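Local coordinates for protein glycosaminoglycan xylosylkinase (Hydra vulgaris, PDB 5XOM) that probably phosphorylates the xylose of the glycosaminoglycan–protein linkage region, as a sugar kinase of the Fam20 family, at residues A[268-274]-A[367-371]; A[301-305]-A[359-364]; A[82-87]-A[167-172]; A[94-98]-A[108-114]; A[224-228]-A[244-248]. All coordinates share one frame; numbering follows the deposited sequence.

From the N terminus, strand 82-86, within segment 82-87, opens the first loop, which closes at 167-172 as contact 3. Nested inside it, contact 4 closes the short hairpin between 94-98 and 108-114, and the two contacts touch along adjacent strands of one antiparallel sheet. Contact 5 follows in series, joining a turn at 224-228 to the helix at 244-248. Contact 1 then spans 268-274 to 367-371 and encloses contact 2, where 301-305 meets 359-364. Contacts 1 and 2 share helix 358-382. No two loops cross: contact 4 pairs two strands of the sheet, contact 3 ties its outer strand to the turn before helix 170-173, and the last three contacts join helices and loops of the Fam20 kinase region.

Contact 1: A[268-274]-A[367-371]; sequences IFDFLIG and RLLLV
Phe-271 and Arg-367 carry much of this contact between two helices whose short segments run roughly antiparallel, their axes crossing at 145° and approaching to 9.7 Å. The apolar part centres on the phenylalanine ring. With CG anti to the backbone N (chi1 170°), the ring reaches across to the second helix, where Phe-271 CD2 lies 3.5 Å from Val-371 CG2. Leu-370 CD1 and the carbonyl oxygen of Arg-367 both meet the ring at its edge, and the aliphatic start of the arginine crosses the ring at a slant, Arg-367 CB lying 3.6 Å from Phe-271 CE2. Leu-272 adds its CD2 branch over the backbone N of Leu-368, while Ile-268 CG2 touches Val-371 CG1 at the far end.

The polar part is one bond. Arg-367, extended from CG to NE, donates from NH1 to Leu-272 O at 3.0 Å with an N-H...O angle of 158°. The oxygen lies in the guanidinium plane, but the donor stands above the carbonyl plane. This supplies a partner to a carbonyl in the last turn of a helix that a Schellman motif ends at Gly-274. The arginine is also held from outside, NE forming a salt bridge with Asp-307.

Helix 323-334 packs on Ile-268, Leu-368 and Val-371, while helix 132-144 covers Phe-269 and Ile-273, so helix 259-273 is enclosed between its neighbours.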
# COMPACT_ATOMS: atom_id res chain seq x y z
N ILE A 268 14.92 -12.75 18.43
CA ILE A 268 14.78 -11.39 18.93
C ILE A 268 13.31 -11.06 19.13
O ILE A 268 12.91 -10.51 20.17
CB ILE A 268 15.45 -10.40 17.96
CG1 ILE A 268 16.97 -10.54 18.03
CG2 ILE A 268 15.01 -8.96 18.26
CD1 ILE A 268 17.69 -9.82 16.90
N PHE A 269 12.47 -11.41 18.15
CA PHE A 269 11.04 -11.16 18.27
C PHE A 269 10.44 -11.95 19.43
O PHE A 269 9.66 -11.40 20.22
CB PHE A 269 10.37 -11.52 16.94
CG PHE A 269 8.86 -11.51 16.97
CD1 PHE A 269 8.16 -10.32 16.85
CD2 PHE A 269 8.14 -12.70 17.04
CE1 PHE A 269 6.77 -10.30 16.85
CE2 PHE A 269 6.74 -12.69 17.03
CZ PHE A 269 6.06 -11.48 16.94
N ASP A 270 10.82 -13.22 19.57
CA ASP A 270 10.31 -14.03 20.67
C ASP A 270 10.80 -13.53 22.02
O ASP A 270 10.08 -13.62 23.02
CB ASP A 270 10.69 -15.49 20.47
CG ASP A 270 9.78 -16.20 19.48
OD1 ASP A 270 8.62 -15.75 19.31
OD2 ASP A 270 10.21 -17.21 18.88
N PHE A 271 12.03 -13.01 22.07
CA PHE A 271 12.57 -12.48 23.31
C PHE A 271 11.81 -11.24 23.76
O PHE A 271 11.55 -11.07 24.96
CB PHE A 271 14.06 -12.17 23.16
CG PHE A 271 14.64 -11.40 24.32
CD1 PHE A 271 14.80 -11.99 25.56
CD2 PHE A 271 14.97 -10.07 24.16
CE1 PHE A 271 15.34 -11.25 26.63
CE2 PHE A 271 15.49 -9.34 25.22
CZ PHE A 271 15.67 -9.92 26.45
N LEU A 272 11.44 -10.35 22.82
CA LEU A 272 10.72 -9.15 23.21
C LEU A 272 9.34 -9.47 23.77
O LEU A 272 8.87 -8.80 24.70
CB LEU A 272 10.59 -8.17 22.04
CG LEU A 272 11.89 -7.72 21.38
CD1 LEU A 272 11.61 -7.22 19.96
CD2 LEU A 272 12.57 -6.65 22.25
N ILE A 273 8.65 -10.47 23.20
CA ILE A 273 7.31 -10.79 23.68
C ILE A 273 7.30 -11.83 24.79
O ILE A 273 6.25 -12.07 25.40
CB ILE A 273 6.40 -11.25 22.51
CG1 ILE A 273 6.87 -12.59 21.94
CG2 ILE A 273 6.35 -10.17 21.43
CD1 ILE A 273 5.98 -13.11 20.81
N GLY A 274 8.45 -12.43 25.10
CA GLY A 274 8.52 -13.42 26.16
C GLY A 274 8.04 -14.80 25.75
O GLY A 274 7.56 -15.55 26.60
N ARG A 367 13.41 -4.80 27.15
CA ARG A 367 14.03 -5.91 26.45
C ARG A 367 14.70 -5.47 25.15
O ARG A 367 15.66 -6.11 24.70
CB ARG A 367 12.99 -6.99 26.17
CG ARG A 367 12.55 -7.73 27.42
CD ARG A 367 11.24 -8.45 27.21
NE ARG A 367 10.68 -8.86 28.49
CZ ARG A 367 9.42 -9.26 28.67
NH1 ARG A 367 8.59 -9.30 27.64
NH2 ARG A 367 9.00 -9.62 29.87
N LEU A 368 14.23 -4.37 24.55
CA LEU A 368 14.90 -3.85 23.37
C LEU A 368 16.31 -3.40 23.69
O LEU A 368 17.25 -3.68 22.94
CB LEU A 368 14.08 -2.70 22.77
CG LEU A 368 14.67 -1.94 21.58
CD1 LEU A 368 15.03 -2.89 20.45
CD2 LEU A 368 13.69 -0.89 21.08
N LEU A 369 16.50 -2.74 24.85
CA LEU A 369 17.85 -2.38 25.27
C LEU A 369 18.70 -3.61 25.54
O LEU A 369 19.91 -3.62 25.27
CB LEU A 369 17.81 -1.48 26.50
CG LEU A 369 17.21 -0.09 26.30
CD1 LEU A 369 17.29 0.70 27.60
CD2 LEU A 369 17.92 0.64 25.17
N LEU A 370 18.10 -4.66 26.12
CA LEU A 370 18.86 -5.88 26.35
C LEU A 370 19.27 -6.53 25.03
O LEU A 370 20.33 -7.17 24.97
CB LEU A 370 18.03 -6.86 27.20
CG LEU A 370 17.62 -6.39 28.60
CD1 LEU A 370 16.66 -7.38 29.24
CD2 LEU A 370 18.86 -6.17 29.49
N VAL A 371 18.46 -6.39 23.98
CA VAL A 371 18.85 -6.88 22.66
C VAL A 371 20.05 -6.09 22.14
O VAL A 371 21.03 -6.67 21.65
CB VAL A 371 17.66 -6.78 21.69
CG1 VAL A 371 18.13 -6.99 20.25
CG2 VAL A 371 16.61 -7.81 22.04

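Contact 2: A[301-305]-A[359-364]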
# COMPACT_ATOMS: atom_id res chain seq x y z
N PHE A 301 3.84 -12.69 26.71
CA PHE A 301 3.31 -11.69 27.64
C PHE A 301 2.67 -12.36 28.86
O PHE A 301 1.57 -12.02 29.28
CB PHE A 301 2.33 -10.75 26.94
CG PHE A 301 2.96 -9.93 25.83
CD1 PHE A 301 3.78 -8.84 26.13
CD2 PHE A 301 2.73 -10.24 24.50
CE1 PHE A 301 4.37 -8.09 25.12
CE2 PHE A 301 3.32 -9.49 23.47
CZ PHE A 301 4.14 -8.41 23.79
N GLY A 302 3.38 -13.34 29.42
CA GLY A 302 2.95 -14.00 30.63
C GLY A 302 3.47 -13.34 31.89
O GLY A 302 2.80 -13.39 32.93
N ASN A 303 4.64 -12.69 31.83
CA ASN A 303 5.20 -12.04 33.01
C ASN A 303 5.99 -10.81 32.58
O ASN A 303 7.03 -10.92 31.93
CB ASN A 303 6.08 -13.00 33.82
CG ASN A 303 6.66 -12.35 35.09
OD1 ASN A 303 6.75 -11.12 35.22
ND2 ASN A 303 6.95 -13.19 36.07
N PRO A 304 5.53 -9.61 32.94
CA PRO A 304 6.20 -8.39 32.49
C PRO A 304 7.46 -8.05 33.26
O PRO A 304 8.13 -7.06 32.93
CB PRO A 304 5.12 -7.32 32.73
CG PRO A 304 4.40 -7.84 33.94
CD PRO A 304 4.37 -9.33 33.81
N PHE A 305 7.79 -8.81 34.31
CA PHE A 305 8.91 -8.48 35.18
C PHE A 305 10.13 -9.35 34.92
O PHE A 305 11.20 -9.06 35.47
CB PHE A 305 8.50 -8.59 36.66
CG PHE A 305 7.22 -7.85 36.98
CD1 PHE A 305 7.12 -6.49 36.77
CD2 PHE A 305 6.14 -8.53 37.54
CE1 PHE A 305 5.94 -5.81 37.06
CE2 PHE A 305 4.97 -7.86 37.85
CZ PHE A 305 4.86 -6.49 37.61
N ASP A 359 2.73 -2.44 32.16
CA ASP A 359 3.92 -3.17 32.59
C ASP A 359 4.50 -4.04 31.47
O ASP A 359 5.72 -4.16 31.34
CB ASP A 359 3.62 -4.04 33.82
CG ASP A 359 3.32 -3.21 35.07
OD1 ASP A 359 3.93 -2.14 35.26
OD2 ASP A 359 2.53 -3.68 35.93
N HIS A 360 3.64 -4.67 30.66
CA HIS A 360 4.15 -5.40 29.50
C HIS A 360 4.66 -4.46 28.41
O HIS A 360 5.63 -4.79 27.72
CB HIS A 360 3.09 -6.32 28.89
CG HIS A 360 2.80 -7.55 29.71
ND1 HIS A 360 3.73 -8.57 29.85
CD2 HIS A 360 1.69 -7.95 30.37
CE1 HIS A 360 3.20 -9.53 30.59
NE2 HIS A 360 1.97 -9.17 30.91
N LEU A 361 4.03 -3.29 28.25
CA LEU A 361 4.54 -2.31 27.29
C LEU A 361 5.94 -1.87 27.66
O LEU A 361 6.84 -1.84 26.82
CB LEU A 361 3.58 -1.12 27.21
CG LEU A 361 2.27 -1.46 26.51
CD1 LEU A 361 1.19 -0.41 26.73
CD2 LEU A 361 2.53 -1.66 25.01
N LEU A 362 6.17 -1.58 28.95
CA LEU A 362 7.50 -1.18 29.38
C LEU A 362 8.48 -2.34 29.38
O LEU A 362 9.69 -2.12 29.25
CB LEU A 362 7.42 -0.52 30.76
CG LEU A 362 6.58 0.75 30.67
CD1 LEU A 362 6.25 1.30 32.05
CD2 LEU A 362 7.29 1.80 29.79
N ALA A 363 8.01 -3.58 29.51
CA ALA A 363 8.92 -4.71 29.37
C ALA A 363 9.50 -4.78 27.96
O ALA A 363 10.67 -5.15 27.78
CB ALA A 363 8.18 -6.01 29.71
N LEU A 364 8.70 -4.41 26.96
CA LEU A 364 9.18 -4.32 25.58
C LEU A 364 10.37 -3.38 25.46
O LEU A 364 11.40 -3.73 24.87
CB LEU A 364 8.05 -3.83 24.68
CG LEU A 364 7.01 -4.88 24.31
CD1 LEU A 364 5.91 -4.21 23.52
CD2 LEU A 364 7.65 -6.02 23.52
O HOH W 1 6.08 -9.94 28.82
O HOH W 2 7.74 -4.38 33.07
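His-360 is clasped between Phe-301 and Pro-304, and this is the tight part of the contact. Pro-304 CB sits over one face of the imidazole, 3.7 Å from the ring centroid, and Phe-301 CB sits over the opposite face at 4.0 Å from the same centroid. The phenyl ring continues on the Phe-301 side as an offset edge-to-face partner, its plane turned 89° from that of the histidine. With CG beside its own backbone N (chi1 -73°), the imidazole leans from the helix into the bend of 301-305. At the ring edge a water binds His-360 ND1 and, weakly, Asn-303 O. Further in, Phe-301 CE1 meets Leu-364 CD2, and Ala-363 CB packs at 3.4 Å from Pro-304 O. Phe-301 also touches helix 132-144.

The other side is looser. Phe-305, exposed, comes only within 4.0 Å of the Asp-359 carboxylate, measured from CZ to OD2. Its backbone N instead closes an Asx turn onto Asn-303 OD1, which shapes the loop without reaching the helix. A second water joins Pro-304 O to Asp-359 O with two bonds of 2.7 Å.

Pro-304 O also accepts directly from Arg-366, just beyond 359-364 on the same helix. Between the two segments themselves the polar links pass through water, and cohesion rests on CH-pi and aromatic packing around the imidazole.

Contact 3: A[82-87]-A[167-172]; sequences ITQATT and VAAKKL
Ala-85 and Ala-168 pair their backbones in a single bridge, flanked by two hydrogen bonds: Ala-169 N to Ala-85 O at 2.8 Å, almost straight and nearly along the C=O axis, and a longer one from Ala-85 N to Val-167 O at 3.3 Å, with the donor well above the carbonyl plane. A water shared by Gln-84 OE1 also donates to Val-167 O, so that carbonyl has two partners.

Among the side chains, Val-167 turns its CB toward Thr-83 O, 3.4 Å away, while its CG2 branch reaches Ile-82 CG2. Replacing it with an alanine would probably leave Ile-82 CG2 without its methyl neighbour and open a gap beside the Thr-83 carbonyl. At the other end a chi1 of 166° swings Leu-172 CG to the side away from its own N, placing CD2 3.8 Å from Ala-85 CB and leaving CB against Thr-87 CG2. The stem of Lys-171 runs past Thr-87 O, with CD at 3.3 Å.

Strand 82-86 is outermost in its sheet, with strand 96-100 on its inner side. Its other edge exchanges two backbone bonds, one given and one received, with the turn leading into helix 170-173, so the polar atoms of the bridge are met by main chain and one water, and the rest is mostly apolar.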
# COMPACT_ATOMS: atom_id res chain seq x y z
N ILE A 82 -19.97 -15.63 10.95
CA ILE A 82 -19.43 -16.97 11.13
C ILE A 82 -20.41 -17.98 10.55
O ILE A 82 -21.57 -18.06 10.99
CB ILE A 82 -19.16 -17.25 12.62
CG1 ILE A 82 -18.10 -16.29 13.16
CG2 ILE A 82 -18.75 -18.71 12.83
CD1 ILE A 82 -17.96 -16.33 14.67
N THR A 83 -19.96 -18.77 9.58
CA THR A 83 -20.84 -19.74 8.95
C THR A 83 -20.62 -21.17 9.43
O THR A 83 -21.52 -21.99 9.28
CB THR A 83 -20.68 -19.70 7.42
OG1 THR A 83 -19.36 -20.11 7.06
CG2 THR A 83 -20.93 -18.29 6.89
N GLN A 84 -19.46 -21.47 10.01
CA GLN A 84 -19.19 -22.79 10.58
C GLN A 84 -18.26 -22.61 11.76
O GLN A 84 -17.49 -21.65 11.83
CB GLN A 84 -18.53 -23.75 9.57
CG GLN A 84 -19.17 -23.82 8.19
CD GLN A 84 -20.51 -24.52 8.21
OE1 GLN A 84 -20.87 -25.19 9.18
NE2 GLN A 84 -21.28 -24.35 7.13
N ALA A 85 -18.31 -23.57 12.70
CA ALA A 85 -17.42 -23.57 13.84
C ALA A 85 -17.13 -25.00 14.26
O ALA A 85 -18.04 -25.83 14.32
CB ALA A 85 -18.02 -22.79 15.03
N THR A 86 -15.86 -25.30 14.54
CA THR A 86 -15.47 -26.62 14.99
C THR A 86 -14.23 -26.54 15.87
O THR A 86 -13.73 -25.45 16.18
CB THR A 86 -15.23 -27.57 13.81
OG1 THR A 86 -14.97 -28.89 14.30
CG2 THR A 86 -14.06 -27.10 12.97
N THR A 87 -13.74 -27.71 16.28
CA THR A 87 -12.56 -27.83 17.12
C THR A 87 -11.96 -29.21 16.88
O THR A 87 -12.63 -30.11 16.37
CB THR A 87 -12.92 -27.64 18.60
OG1 THR A 87 -11.72 -27.42 19.35
CG2 THR A 87 -13.64 -28.88 19.15
N VAL A 167 -24.16 -23.03 14.35
CA VAL A 167 -23.38 -23.52 13.22
C VAL A 167 -22.24 -24.40 13.70
O VAL A 167 -21.34 -24.74 12.93
CB VAL A 167 -22.82 -22.37 12.36
CG1 VAL A 167 -23.94 -21.52 11.77
CG2 VAL A 167 -21.85 -21.51 13.17
N ALA A 168 -22.28 -24.79 14.97
CA ALA A 168 -21.18 -25.55 15.55
C ALA A 168 -21.28 -27.01 15.15
O ALA A 168 -22.35 -27.62 15.26
CB ALA A 168 -21.19 -25.43 17.07
N ALA A 169 -20.17 -27.59 14.72
CA ALA A 169 -20.14 -29.02 14.50
C ALA A 169 -20.27 -29.75 15.83
O ALA A 169 -19.93 -29.22 16.90
CB ALA A 169 -18.85 -29.44 13.81
N LYS A 170 -20.76 -31.00 15.76
CA LYS A 170 -20.93 -31.77 16.98
C LYS A 170 -19.66 -31.87 17.81
O LYS A 170 -19.72 -31.85 19.04
CB LYS A 170 -21.38 -33.20 16.71
CG LYS A 170 -22.47 -33.61 17.62
CD LYS A 170 -22.26 -35.09 17.76
CE LYS A 170 -23.34 -35.66 18.62
NZ LYS A 170 -23.02 -37.08 18.71
N LYS A 171 -18.51 -31.98 17.15
CA LYS A 171 -17.26 -32.13 17.89
C LYS A 171 -17.07 -30.99 18.87
O LYS A 171 -16.57 -31.20 19.99
CB LYS A 171 -16.08 -32.20 16.92
CG LYS A 171 -15.07 -33.28 17.23
CD LYS A 171 -13.89 -33.17 16.27
CE LYS A 171 -14.35 -33.03 14.82
NZ LYS A 171 -13.18 -32.90 13.90
N LEU A 172 -17.46 -29.78 18.48
CA LEU A 172 -17.34 -28.62 19.34
C LEU A 172 -18.55 -28.45 20.25
O LEU A 172 -18.40 -28.21 21.45
CB LEU A 172 -17.13 -27.36 18.48
CG LEU A 172 -17.31 -26.00 19.16
CD1 LEU A 172 -16.21 -25.77 20.19
CD2 LEU A 172 -17.30 -24.88 18.13
O HOH W 3 -19.88 -26.75 11.11

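Contact 4: A[94-98]-A[108-114]; sequences LKAMF and VVFKPKR
Ala-96 and Phe-110 form a hydrogen-bonded antiparallel pair, as do Phe-98 and Val-108, so four backbone donors find four acceptors. Phe-110 N gives the shorter bond of the first pair, 2.8 Å to Ala-96 O, and Ala-96 N returns 3.0 Å to Phe-110 O in the carbonyl plane. Phe-98 N to Val-108 O and the reverse bond complete the set. Met-97 and Val-109 between them are a non-hydrogen-bonded pair: their backbones turn outward, Met-97 bonding to Thr-86 and Val-109 to Ile-211 on the flanking strands.

Where the strands part, water takes over. Leu-94 O accepts from a water at 2.6 Å, which in turn accepts from Arg-114 NH1 at 2.9 Å, lying in the guanidinium plane. A second water accepts from Leu-94 N at 2.8 Å, with only a weak link to the same NH1. The ammonium of Lys-111 is met beyond the hairpin, by salt bridges to Glu-135 and Asp-130.

On the face of Ala-96, Phe-98 and Phe-110 the two phenyl rings lie near parallel (19°) but slid apart. Phe-98 CE2 comes within 3.5 Å of Phe-110 CG, and Phe-110 CB rests over the Phe-98 ring.

This is a beta hairpin within a five-stranded antiparallel sheet of order 1-2-3-5-4, consistent with the N-lobe of protein kinases; the Lys-111 to Glu-135 pair on helix 132-144 resembles their strand-lysine to helix-glutamate bridge.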
# COMPACT_ATOMS: atom_id res chain seq x y z
N LEU A 94 -6.57 -25.25 23.94
CA LEU A 94 -7.98 -25.12 23.61
C LEU A 94 -8.16 -23.97 22.63
O LEU A 94 -7.70 -22.85 22.87
CB LEU A 94 -8.80 -24.89 24.87
CG LEU A 94 -10.28 -24.58 24.66
CD1 LEU A 94 -10.92 -25.68 23.83
CD2 LEU A 94 -10.99 -24.46 26.01
N LYS A 95 -8.81 -24.26 21.50
CA LYS A 95 -9.12 -23.26 20.50
C LYS A 95 -10.29 -23.77 19.67
O LYS A 95 -10.73 -24.91 19.82
CB LYS A 95 -7.91 -22.95 19.61
CG LYS A 95 -7.48 -24.11 18.73
CD LYS A 95 -6.09 -23.86 18.15
CE LYS A 95 -5.62 -25.03 17.30
NZ LYS A 95 -4.23 -24.80 16.80
N ALA A 96 -10.77 -22.92 18.77
CA ALA A 96 -11.81 -23.28 17.82
C ALA A 96 -11.39 -22.80 16.44
O ALA A 96 -10.43 -22.03 16.29
CB ALA A 96 -13.17 -22.68 18.21
N MET A 97 -12.09 -23.27 15.42
CA MET A 97 -11.86 -22.84 14.05
C MET A 97 -13.19 -22.30 13.51
O MET A 97 -14.21 -23.00 13.58
CB MET A 97 -11.31 -24.01 13.23
CG MET A 97 -10.81 -23.71 11.82
SD MET A 97 -12.00 -23.02 10.66
CE MET A 97 -12.62 -24.50 9.87
N PHE A 98 -13.18 -21.06 13.02
CA PHE A 98 -14.36 -20.43 12.45
C PHE A 98 -14.21 -20.26 10.95
O PHE A 98 -13.13 -19.90 10.46
CB PHE A 98 -14.62 -19.04 13.06
CG PHE A 98 -14.95 -19.06 14.53
CD1 PHE A 98 -15.39 -20.21 15.15
CD2 PHE A 98 -14.86 -17.89 15.27
CE1 PHE A 98 -15.71 -20.21 16.51
CE2 PHE A 98 -15.18 -17.88 16.63
CZ PHE A 98 -15.60 -19.04 17.24
N VAL A 108 -10.45 -18.93 10.14
CA VAL A 108 -9.62 -18.34 11.19
C VAL A 108 -9.51 -19.31 12.36
O VAL A 108 -10.39 -20.14 12.59
CB VAL A 108 -10.15 -16.97 11.68
CG1 VAL A 108 -10.09 -15.93 10.57
CG2 VAL A 108 -11.57 -17.10 12.25
N VAL A 109 -8.39 -19.22 13.07
CA VAL A 109 -8.27 -19.80 14.40
C VAL A 109 -8.88 -18.84 15.41
O VAL A 109 -8.67 -17.62 15.31
CB VAL A 109 -6.79 -20.09 14.72
CG1 VAL A 109 -6.64 -20.59 16.16
CG2 VAL A 109 -6.19 -21.07 13.72
N PHE A 110 -9.64 -19.36 16.37
CA PHE A 110 -10.20 -18.56 17.45
C PHE A 110 -9.57 -18.96 18.78
O PHE A 110 -9.71 -20.11 19.21
CB PHE A 110 -11.72 -18.69 17.53
CG PHE A 110 -12.32 -17.94 18.69
CD1 PHE A 110 -12.33 -16.55 18.69
CD2 PHE A 110 -12.86 -18.62 19.77
CE1 PHE A 110 -12.87 -15.85 19.76
CE2 PHE A 110 -13.41 -17.92 20.84
CZ PHE A 110 -13.41 -16.54 20.83
N LYS A 111 -8.87 -18.02 19.40
CA LYS A 111 -8.25 -18.23 20.70
C LYS A 111 -9.01 -17.47 21.78
O LYS A 111 -8.97 -16.23 21.80
CB LYS A 111 -6.79 -17.79 20.67
CG LYS A 111 -6.01 -18.53 19.61
CD LYS A 111 -4.59 -18.77 20.02
CE LYS A 111 -3.91 -19.64 18.98
NZ LYS A 111 -2.44 -19.63 19.15
N PRO A 112 -9.73 -18.16 22.66
CA PRO A 112 -10.51 -17.46 23.69
C PRO A 112 -9.63 -16.86 24.78
O PRO A 112 -8.52 -17.33 25.04
CB PRO A 112 -11.43 -18.55 24.25
CG PRO A 112 -10.71 -19.82 23.96
CD PRO A 112 -9.94 -19.62 22.69
N LYS A 113 -10.14 -15.82 25.41
CA LYS A 113 -9.54 -15.29 26.63
C LYS A 113 -9.50 -16.34 27.73
O LYS A 113 -10.48 -17.05 27.97
CB LYS A 113 -10.34 -14.07 27.09
CG LYS A 113 -9.96 -13.55 28.46
CD LYS A 113 -10.87 -12.41 28.89
CE LYS A 113 -10.95 -12.34 30.40
NZ LYS A 113 -10.31 -11.14 30.96
N ARG A 114 -8.35 -16.44 28.40
CA ARG A 114 -8.16 -17.39 29.49
C ARG A 114 -7.66 -16.75 30.78
O ARG A 114 -7.70 -17.42 31.82
CB ARG A 114 -7.16 -18.49 29.08
CG ARG A 114 -7.42 -19.08 27.72
CD ARG A 114 -8.70 -19.87 27.69
NE ARG A 114 -8.80 -20.75 28.84
CZ ARG A 114 -8.44 -22.03 28.82
NH1 ARG A 114 -7.95 -22.58 27.72
NH2 ARG A 114 -8.57 -22.77 29.91
O HOH W 4 -7.34 -21.50 25.10
O HOH W 5 -5.60 -24.64 26.45

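Contact 5: A[224-228]-A[244-248]; sequences PHPWR and YCESV
Tyr-244 OH donates to Pro-226 O over 2.6 Å, tilted 27° from the carbonyl plane, and this short bond fixes the end of the tyrosine against the turn. A chi1 of 178° sends the ring straight out from the helix, on the side opposite its own N, toward Trp-227. There it makes an edge-to-face contact: the tyrosine edge meets the indole face with planes at 80°, and Tyr-244 CD2 comes to 3.6 Å from Trp-227 NE1. That indole nitrogen is itself bonded to Gln-317 of helix 313-318. A phenylalanine in place of Tyr-244 lacks the hydroxyl and would probably leave the Pro-226 carbonyl without this donor and the ring less firmly tied to the turn.

Val-248 packs one turn further along, its CG1 branch 4.2 Å from Pro-226 CB and its CG2 beside Trp-227 CH2. Cys-245 CB approaches the indole edge, while its sulfur is bound in a disulfide to Cys-318.

The turn is also held from within. His-225 O accepts from both Arg-228 N and Arg-228 NH1, which reach it from opposite faces of its plane, and Trp-227 N bonds to His-225 ND1 at 3.0 Å. The arrangement is a type I beta turn from His-225 to Arg-228, packed on the short helix 244-248 in the Fam20 kinase region.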
# COMPACT_ATOMS: atom_id res chain seq x y z
N PRO A 224 12.01 -29.08 13.88
CA PRO A 224 12.40 -28.77 15.26
C PRO A 224 13.39 -27.62 15.32
O PRO A 224 14.29 -27.51 14.49
CB PRO A 224 13.04 -30.08 15.75
CG PRO A 224 13.41 -30.82 14.51
CD PRO A 224 12.39 -30.44 13.48
N HIS A 225 13.22 -26.76 16.32
CA HIS A 225 14.11 -25.63 16.51
C HIS A 225 15.43 -26.11 17.12
O HIS A 225 15.41 -26.78 18.15
CB HIS A 225 13.47 -24.59 17.43
CG HIS A 225 14.05 -23.21 17.29
ND1 HIS A 225 15.36 -22.92 17.58
CD2 HIS A 225 13.48 -22.04 16.92
CE1 HIS A 225 15.58 -21.63 17.38
NE2 HIS A 225 14.45 -21.08 16.98
N PRO A 226 16.58 -25.81 16.50
CA PRO A 226 17.86 -26.24 17.08
C PRO A 226 18.06 -25.78 18.52
O PRO A 226 18.83 -26.39 19.26
CB PRO A 226 18.90 -25.61 16.14
CG PRO A 226 18.19 -25.50 14.83
CD PRO A 226 16.75 -25.19 15.17
N TRP A 227 17.38 -24.70 18.92
CA TRP A 227 17.52 -24.17 20.27
C TRP A 227 16.31 -24.48 21.15
O TRP A 227 16.09 -23.81 22.16
CB TRP A 227 17.77 -22.66 20.22
CG TRP A 227 19.19 -22.33 19.86
CD1 TRP A 227 20.22 -22.13 20.73
CD2 TRP A 227 19.74 -22.18 18.54
NE1 TRP A 227 21.38 -21.86 20.04
CE2 TRP A 227 21.11 -21.88 18.70
CE3 TRP A 227 19.21 -22.26 17.25
CZ2 TRP A 227 21.96 -21.66 17.61
CZ3 TRP A 227 20.05 -22.04 16.17
CH2 TRP A 227 21.41 -21.75 16.36
N ARG A 228 15.53 -25.51 20.79
CA ARG A 228 14.38 -25.90 21.60
C ARG A 228 14.82 -26.37 22.98
O ARG A 228 15.95 -26.79 23.21
CB ARG A 228 13.59 -27.00 20.90
CG ARG A 228 14.32 -28.32 20.74
CD ARG A 228 13.57 -29.23 19.78
NE ARG A 228 14.20 -30.53 19.61
CZ ARG A 228 15.22 -30.78 18.79
NH1 ARG A 228 15.73 -29.80 18.06
NH2 ARG A 228 15.73 -32.00 18.70
N TYR A 244 27.96 -24.02 20.38
CA TYR A 244 26.88 -24.82 19.81
C TYR A 244 26.49 -24.37 18.40
O TYR A 244 26.13 -25.22 17.57
CB TYR A 244 25.66 -24.75 20.73
CG TYR A 244 24.45 -25.49 20.22
CD1 TYR A 244 24.39 -26.88 20.27
CD2 TYR A 244 23.37 -24.81 19.66
CE1 TYR A 244 23.29 -27.57 19.80
CE2 TYR A 244 22.26 -25.49 19.20
CZ TYR A 244 22.22 -26.87 19.26
OH TYR A 244 21.12 -27.54 18.79
N CYS A 245 26.54 -23.07 18.11
CA CYS A 245 26.16 -22.60 16.78
C CYS A 245 27.08 -23.18 15.71
O CYS A 245 26.63 -23.53 14.62
CB CYS A 245 26.18 -21.07 16.71
SG CYS A 245 25.46 -20.37 15.18
N GLU A 246 28.37 -23.29 16.02
CA GLU A 246 29.32 -23.92 15.11
C GLU A 246 28.86 -25.30 14.68
O GLU A 246 29.06 -25.72 13.54
CB GLU A 246 30.69 -23.98 15.78
CG GLU A 246 31.28 -22.62 16.11
CD GLU A 246 32.53 -22.70 16.97
OE1 GLU A 246 33.19 -23.77 16.97
OE2 GLU A 246 32.88 -21.69 17.62
N SER A 247 28.22 -26.04 15.60
CA SER A 247 27.70 -27.36 15.28
C SER A 247 26.45 -27.29 14.40
O SER A 247 26.23 -28.17 13.56
CB SER A 247 27.40 -28.12 16.57
OG SER A 247 26.42 -29.07 16.38
N VAL A 248 25.61 -26.27 14.58
CA VAL A 248 24.36 -26.18 13.84
C VAL A 248 24.62 -25.90 12.36
O VAL A 248 23.97 -26.47 11.48
CB VAL A 248 23.44 -25.10 14.45
CG1 VAL A 248 22.17 -24.94 13.62
CG2 VAL A 248 23.12 -25.46 15.89